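Local coordinates for protein 4-oxalocrotonate decarboxylase NahK (Pseudomonas putida, PDB 5D2K) that catalyses the metal-assisted decarboxylation of 2-oxohex-3-enedioate (4-oxalocrotonate) to 2-oxopent-4-enoate and carbon dioxide, a step in bacterial naphthalene breakdown, at residues A[53-58]-A[63-68]; A[21-26]-A[59-64]. The protein carries 1 engineered substitution. All coordinates share one frame; numbering follows the deposited sequence.

Contact 1 (A[53-58]-A[63-68]). With EDO (1,2-ethanediol), chain E.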
loop_
_atom_site.group_PDB
_atom_site.type_symbol
_atom_site.label_atom_id
_atom_site.label_comp_id
_atom_site.label_asym_id
_atom_site.label_seq_id
_atom_site.Cartn_x
_atom_site.Cartn_y
_atom_site.Cartn_z
ATOM N N GLU A 53 -6.892 -10.297 -10.722
ATOM C CA GLU A 53 -8.022 -11.209 -10.615
ATOM C C GLU A 53 -8.637 -11.131 -9.219
ATOM O O GLU A 53 -9.852 -11.207 -9.081
ATOM C CB GLU A 53 -7.608 -12.645 -10.958
ATOM C CG GLU A 53 -8.668 -13.714 -10.697
ATOM C CD GLU A 53 -9.990 -13.542 -11.426
ATOM O OE1 GLU A 53 -10.096 -12.747 -12.394
ATOM O OE2 GLU A 53 -10.948 -14.243 -11.015
ATOM N N ILE A 54 -7.816 -10.956 -8.186
ATOM C CA ILE A 54 -8.362 -10.747 -6.846
ATOM C C ILE A 54 -9.177 -9.456 -6.830
ATOM O O ILE A 54 -10.284 -9.417 -6.278
ATOM C CB ILE A 54 -7.251 -10.699 -5.777
ATOM C CG1 ILE A 54 -6.548 -12.066 -5.686
ATOM C CG2 ILE A 54 -7.830 -10.336 -4.426
ATOM C CD1 ILE A 54 -5.388 -12.094 -4.689
ATOM N N ARG A 55 -8.642 -8.400 -7.446
ATOM C CA ARG A 55 -9.414 -7.163 -7.592
ATOM C C ARG A 55 -10.774 -7.416 -8.255
ATOM O O ARG A 55 -11.797 -6.899 -7.787
ATOM C CB ARG A 55 -8.625 -6.110 -8.394
ATOM C CG ARG A 55 -9.364 -4.781 -8.510
ATOM C CD ARG A 55 -8.600 -3.748 -9.329
ATOM N NE ARG A 55 -9.466 -2.605 -9.628
ATOM C CZ ARG A 55 -9.026 -1.362 -9.810
ATOM N NH1 ARG A 55 -7.733 -1.097 -9.734
ATOM N NH2 ARG A 55 -9.891 -0.388 -10.068
ATOM N N ARG A 56 -10.787 -8.215 -9.329
ATOM C CA ARG A 56 -12.026 -8.539 -10.018
ATOM C C ARG A 56 -13.007 -9.302 -9.110
ATOM O O ARG A 56 -14.206 -9.015 -9.108
ATOM C CB ARG A 56 -11.752 -9.352 -11.290
ATOM C CG ARG A 56 -12.984 -9.460 -12.191
ATOM C CD ARG A 56 -12.946 -10.716 -13.068
ATOM N NE ARG A 56 -12.883 -11.925 -12.250
ATOM C CZ ARG A 56 -13.923 -12.469 -11.624
ATOM N NH1 ARG A 56 -15.132 -11.923 -11.720
ATOM N NH2 ARG A 56 -13.753 -13.559 -10.890
ATOM N N ARG A 57 -12.498 -10.252 -8.333
ATOM C CA ARG A 57 -13.345 -10.983 -7.394
ATOM C C ARG A 57 -14.027 -10.017 -6.422
ATOM O O ARG A 57 -15.218 -10.144 -6.126
ATOM C CB ARG A 57 -12.523 -12.022 -6.624
ATOM C CG ARG A 57 -11.983 -13.162 -7.498
ATOM C CD ARG A 57 -11.079 -14.112 -6.690
ATOM N NE ARG A 57 -11.793 -14.816 -5.624
ATOM C CZ ARG A 57 -12.531 -15.911 -5.812
ATOM N NH1 ARG A 57 -12.648 -16.449 -7.025
ATOM N NH2 ARG A 57 -13.151 -16.477 -4.783
ATOM N N LYS A 58 -13.268 -9.040 -5.933
ATOM C CA LYS A 58 -13.824 -8.107 -4.968
ATOM C C LYS A 58 -14.843 -7.187 -5.630
ATOM O O LYS A 58 -15.904 -6.932 -5.060
ATOM C CB LYS A 58 -12.707 -7.292 -4.293
ATOM C CG LYS A 58 -11.821 -8.154 -3.401
ATOM C CD LYS A 58 -10.973 -7.302 -2.458
ATOM C CE LYS A 58 -10.029 -8.153 -1.625
ATOM N NZ LYS A 58 -10.754 -9.210 -0.823
ATOM N N ASN A 63 -17.638 -4.776 -3.859
ATOM C CA ASN A 63 -16.666 -3.867 -3.243
ATOM C C ASN A 63 -16.287 -2.742 -4.200
ATOM O O ASN A 63 -16.046 -2.980 -5.390
ATOM C CB ASN A 63 -15.354 -4.566 -2.845
ATOM C CG ASN A 63 -15.521 -5.731 -1.896
ATOM O OD1 ASN A 63 -14.549 -6.454 -1.672
ATOM N ND2 ASN A 63 -16.714 -5.923 -1.329
ATOM N N LYS A 64 -16.207 -1.513 -3.689
ATOM C CA LYS A 64 -15.610 -0.434 -4.463
ATOM C C LYS A 64 -14.100 -0.437 -4.261
ATOM O O LYS A 64 -13.620 -0.722 -3.163
ATOM C CB LYS A 64 -16.196 0.923 -4.050
ATOM C CG LYS A 64 -17.703 1.044 -4.297
ATOM C CD LYS A 64 -18.023 0.897 -5.787
ATOM C CE LYS A 64 -19.462 1.295 -6.083
ATOM N NZ LYS A 64 -19.790 1.224 -7.532
ATOM N N ILE A 65 -13.358 -0.135 -5.320
ATOM C CA ILE A 65 -11.914 0.006 -5.212
ATOM C C ILE A 65 -11.645 1.498 -5.009
ATOM O O ILE A 65 -11.904 2.316 -5.900
ATOM C CB ILE A 65 -11.188 -0.557 -6.455
ATOM C CG1 ILE A 65 -11.628 -2.001 -6.731
ATOM C CG2 ILE A 65 -9.668 -0.478 -6.284
ATOM C CD1 ILE A 65 -11.417 -2.969 -5.552
ATOM N N VAL A 66 -11.172 1.859 -3.819
ATOM C CA VAL A 66 -11.123 3.275 -3.433
ATOM C C VAL A 66 -9.742 3.884 -3.548
ATOM O O VAL A 66 -9.559 5.056 -3.204
ATOM C CB VAL A 66 -11.627 3.490 -1.996
ATOM C CG1 VAL A 66 -13.084 3.039 -1.869
ATOM C CG2 VAL A 66 -10.740 2.755 -0.977
ATOM N N GLY A 67 -8.786 3.119 -4.062
ATOM C CA GLY A 67 -7.464 3.665 -4.323
ATOM C C GLY A 67 -6.411 2.645 -4.691
ATOM O O GLY A 67 -6.706 1.473 -4.878
ATOM N N LEU A 68 -5.171 3.110 -4.800
ATOM C CA LEU A 68 -4.023 2.271 -5.105
ATOM C C LEU A 68 -2.917 2.556 -4.091
ATOM O O LEU A 68 -2.902 3.636 -3.493
ATOM C CB LEU A 68 -3.501 2.541 -6.525
ATOM C CG LEU A 68 -4.471 2.303 -7.673
ATOM C CD1 LEU A 68 -3.894 2.876 -8.967
ATOM C CD2 LEU A 68 -4.803 0.819 -7.812
HETATM C C1 EDO E . -8.360 2.929 -9.278
HETATM O O1 EDO E . -9.631 2.444 -9.726
HETATM C C2 EDO E . -7.360 2.804 -10.416
HETATM O O2 EDO E . -7.009 1.431 -10.619
HETATM O O HOH W 1 -13.934 -8.823 -0.568
#
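Arg55 lies against Ile65 where helix 44-60 turns through a Schellman end into strand 65-71, a tight helix-to-strand connection in this FAA-hydrolase-type fold. With CG anti to the backbone N (chi1 -177°) and the chain extended as far as NE, the arginine runs out from the helix and crosses the isoleucine. CG1 of Ile65 touches Arg55 NE at 3.7 Å, and its CG2 sits over the centre of one guanidinium face. Further on, Leu68 CD2 approaches Arg55 NH1 obliquely. Arg55 NH1 donates to O2 of a 1,2-ethanediol, probably from the crystallisation liquor, at 2.8 Å, and Arg55 NH2 to its O1. Cut back to an alanine, this position would probably leave one side of Ile65, CG1 and CG2, without its cover. One turn later, Lys58 O accepts the N-H of Asn63 at 3.0 Å, a somewhat bent bond (144°) that is part of the helix end. The ammonium of Lys58, hydrogen-bonded to Tyr94 and salt-bridged to Glu23 and Glu26, also meets a water 3.2 Å from NZ; that water donates to Asn63 OD1, which itself lies 3.3 Å from Lys58 CB.

Contact 2 (A[21-26]-A[59-64])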
loop_
_atom_site.group_PDB
_atom_site.type_symbol
_atom_site.label_atom_id
_atom_site.label_comp_id
_atom_site.label_asym_id
_atom_site.label_seq_id
_atom_site.Cartn_x
_atom_site.Cartn_y
_atom_site.Cartn_z
ATOM N N HIS A 21 -7.357 -18.834 -3.807
ATOM C CA HIS A 21 -6.548 -19.346 -2.702
ATOM C C HIS A 21 -5.939 -18.211 -1.859
ATOM O O HIS A 21 -6.055 -18.176 -0.619
ATOM C CB HIS A 21 -5.478 -20.259 -3.307
ATOM C CG HIS A 21 -4.420 -20.701 -2.350
ATOM N ND1 HIS A 21 -4.626 -21.700 -1.421
ATOM C CD2 HIS A 21 -3.135 -20.304 -2.203
ATOM C CE1 HIS A 21 -3.516 -21.882 -0.728
ATOM N NE2 HIS A 21 -2.595 -21.053 -1.185
ATOM N N ILE A 22 -5.331 -17.251 -2.541
ATOM C CA ILE A 22 -4.661 -16.162 -1.852
ATOM C C ILE A 22 -5.689 -15.225 -1.214
ATOM O O ILE A 22 -5.520 -14.780 -0.069
ATOM C CB ILE A 22 -3.737 -15.398 -2.828
ATOM C CG1 ILE A 22 -2.590 -16.310 -3.267
ATOM C CG2 ILE A 22 -3.193 -14.110 -2.201
ATOM C CD1 ILE A 22 -1.704 -15.707 -4.348
ATOM N N GLU A 23 -6.766 -14.927 -1.942
ATOM C CA GLU A 23 -7.806 -14.081 -1.359
ATOM C C GLU A 23 -8.434 -14.723 -0.120
ATOM O O GLU A 23 -8.730 -14.035 0.870
ATOM C CB GLU A 23 -8.899 -13.755 -2.372
ATOM C CG GLU A 23 -9.835 -12.704 -1.774
ATOM C CD GLU A 23 -11.075 -12.441 -2.596
ATOM O OE1 GLU A 23 -11.661 -13.399 -3.152
ATOM O OE2 GLU A 23 -11.486 -11.271 -2.681
ATOM N N ASN A 24 -8.632 -16.042 -0.160
ATOM C CA ASN A 24 -9.259 -16.715 0.976
ATOM C C ASN A 24 -8.417 -16.606 2.245
ATOM O O ASN A 24 -8.959 -16.567 3.350
ATOM C CB ASN A 24 -9.545 -18.194 0.646
ATOM C CG ASN A 24 -10.810 -18.368 -0.154
ATOM O OD1 ASN A 24 -11.628 -17.463 -0.244
ATOM N ND2 ASN A 24 -10.997 -19.561 -0.711
ATOM N N ALA A 25 -7.096 -16.538 2.097
ATOM C CA ALA A 25 -6.229 -16.353 3.257
ATOM C C ALA A 25 -6.505 -15.000 3.940
ATOM O O ALA A 25 -6.519 -14.897 5.163
ATOM C CB ALA A 25 -4.756 -16.474 2.845
ATOM N N GLU A 26 -6.747 -13.962 3.145
ATOM C CA GLU A 26 -7.122 -12.673 3.703
ATOM C C GLU A 26 -8.517 -12.705 4.342
ATOM O O GLU A 26 -8.706 -12.290 5.502
ATOM C CB GLU A 26 -7.071 -11.608 2.605
ATOM C CG GLU A 26 -7.510 -10.222 3.061
ATOM C CD GLU A 26 -8.704 -9.674 2.286
ATOM O OE1 GLU A 26 -8.948 -10.096 1.130
ATOM O OE2 GLU A 26 -9.394 -8.795 2.860
ATOM N N GLU A 59 -14.538 -6.702 -6.830
ATOM C CA GLU A 59 -15.464 -5.857 -7.581
ATOM C C GLU A 59 -16.770 -6.591 -7.884
ATOM O O GLU A 59 -17.858 -6.005 -7.817
ATOM C CB GLU A 59 -14.821 -5.383 -8.890
ATOM C CG GLU A 59 -13.715 -4.336 -8.722
ATOM C CD GLU A 59 -12.879 -4.145 -9.986
ATOM O OE1 GLU A 59 -12.793 -5.090 -10.804
ATOM O OE2 GLU A 59 -12.298 -3.048 -10.159
ATOM N N ALA A 60 -16.644 -7.874 -8.234
ATOM C CA ALA A 60 -17.799 -8.676 -8.620
ATOM C C ALA A 60 -18.766 -8.887 -7.470
ATOM O O ALA A 60 -19.969 -9.078 -7.699
ATOM C CB ALA A 60 -17.348 -10.026 -9.171
ATOM N N ARG A 61 -18.266 -8.856 -6.238
ATOM C CA ARG A 61 -19.165 -9.021 -5.099
ATOM C C ARG A 61 -19.584 -7.679 -4.504
ATOM O O ARG A 61 -20.190 -7.636 -3.427
ATOM C CB ARG A 61 -18.545 -9.941 -4.028
ATOM C CG ARG A 61 -17.410 -9.387 -3.164
ATOM C CD ARG A 61 -16.965 -10.417 -2.103
ATOM N NE ARG A 61 -16.378 -11.631 -2.686
ATOM C CZ ARG A 61 -15.072 -11.824 -2.865
ATOM N NH1 ARG A 61 -14.631 -12.955 -3.418
ATOM N NH2 ARG A 61 -14.197 -10.883 -2.522
ATOM N N GLY A 62 -19.277 -6.591 -5.213
ATOM C CA GLY A 62 -19.808 -5.287 -4.854
ATOM C C GLY A 62 -18.865 -4.339 -4.128
ATOM O O GLY A 62 -19.256 -3.208 -3.801
ATOM N N ASN A 63 -17.638 -4.776 -3.859
ATOM C CA ASN A 63 -16.666 -3.867 -3.243
ATOM C C ASN A 63 -16.287 -2.742 -4.200
ATOM O O ASN A 63 -16.046 -2.980 -5.390
ATOM C CB ASN A 63 -15.354 -4.566 -2.845
ATOM C CG ASN A 63 -15.521 -5.731 -1.896
ATOM O OD1 ASN A 63 -14.549 -6.454 -1.672
ATOM N ND2 ASN A 63 -16.714 -5.923 -1.329
ATOM N N LYS A 64 -16.207 -1.513 -3.689
ATOM C CA LYS A 64 -15.610 -0.434 -4.463
ATOM C C LYS A 64 -14.100 -0.437 -4.261
ATOM O O LYS A 64 -13.620 -0.722 -3.163
ATOM C CB LYS A 64 -16.196 0.923 -4.050
ATOM C CG LYS A 64 -17.703 1.044 -4.297
ATOM C CD LYS A 64 -18.023 0.897 -5.787
ATOM C CE LYS A 64 -19.462 1.295 -6.083
ATOM N NZ LYS A 64 -19.790 1.224 -7.532
#
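Glu23 holds CG anti to its own backbone N (chi1 -171°) and stays extended beyond it, which carries the carboxylate straight off helix 12-27 toward Arg61. The arginine comes from the opposite direction: its CG lies between the backbone N and the carbonyl carbon (chi1 74°), and a bend at chi3 turns the guanidinium to face the acid end-on. Two nitrogens then grip two oxygens. Arg61 NH2 gives the shorter, nearly straight bond, 2.7 Å to Glu23 OE2, and Arg61 NH1 reaches Glu23 OE1 at 3.0 Å. Both oxygens lie near the guanidinium plane, but the carboxylate is twisted 41° against it, so the pair is not coplanar. OE1 is met on its syn side, though tilted from the carboxylate plane, while NH2 comes to OE2 from above that plane.

Each oxygen has a second cationic partner on helix 44-60, OE1 taking Arg57 NE and OE2 taking Lys58 NZ. Three positive groups thus surround one buried carboxylate, fix its rotation and would be expected to favour its ionised form. Glu26, one turn along, salt-bridges Lys58 through OE1 and is hydrogen-bonded to Tyr94 OH through OE2.

Arg61 stands just past the last helical turn, where Gly62, at positive phi, lets the backbone reverse and its N bonds Glu59 O at 3.0 Å. The whole is a bidentate salt bridge from one helix to the residue leaving the end of another, and that end is a Schellman motif with Gly62 as its C-prime residue.

In the fold
From the N terminus, helix 12-27 comes first and supplies 21-26; the chain then passes through helix 35-38 into helix 44-60. Contact 2 closes the longer loop, bringing the end of that helix back to helix 12-27. Contact 1 closes a short one, four residues long, as the chain turns into strand 65-71. The loops overlap without nesting: 59-64 starts inside the turn that contact 1 spans, and both contacts share Asn63 and Lys64. Their centres are about 7 Å apart, and packing of Ile54 on Ile22 joins them. Together they tie two N-terminal helices to strand 65-71 of the mixed sheet, where Leu68 is followed by Lys69, a residue seen to bind 2-oxoglutarate.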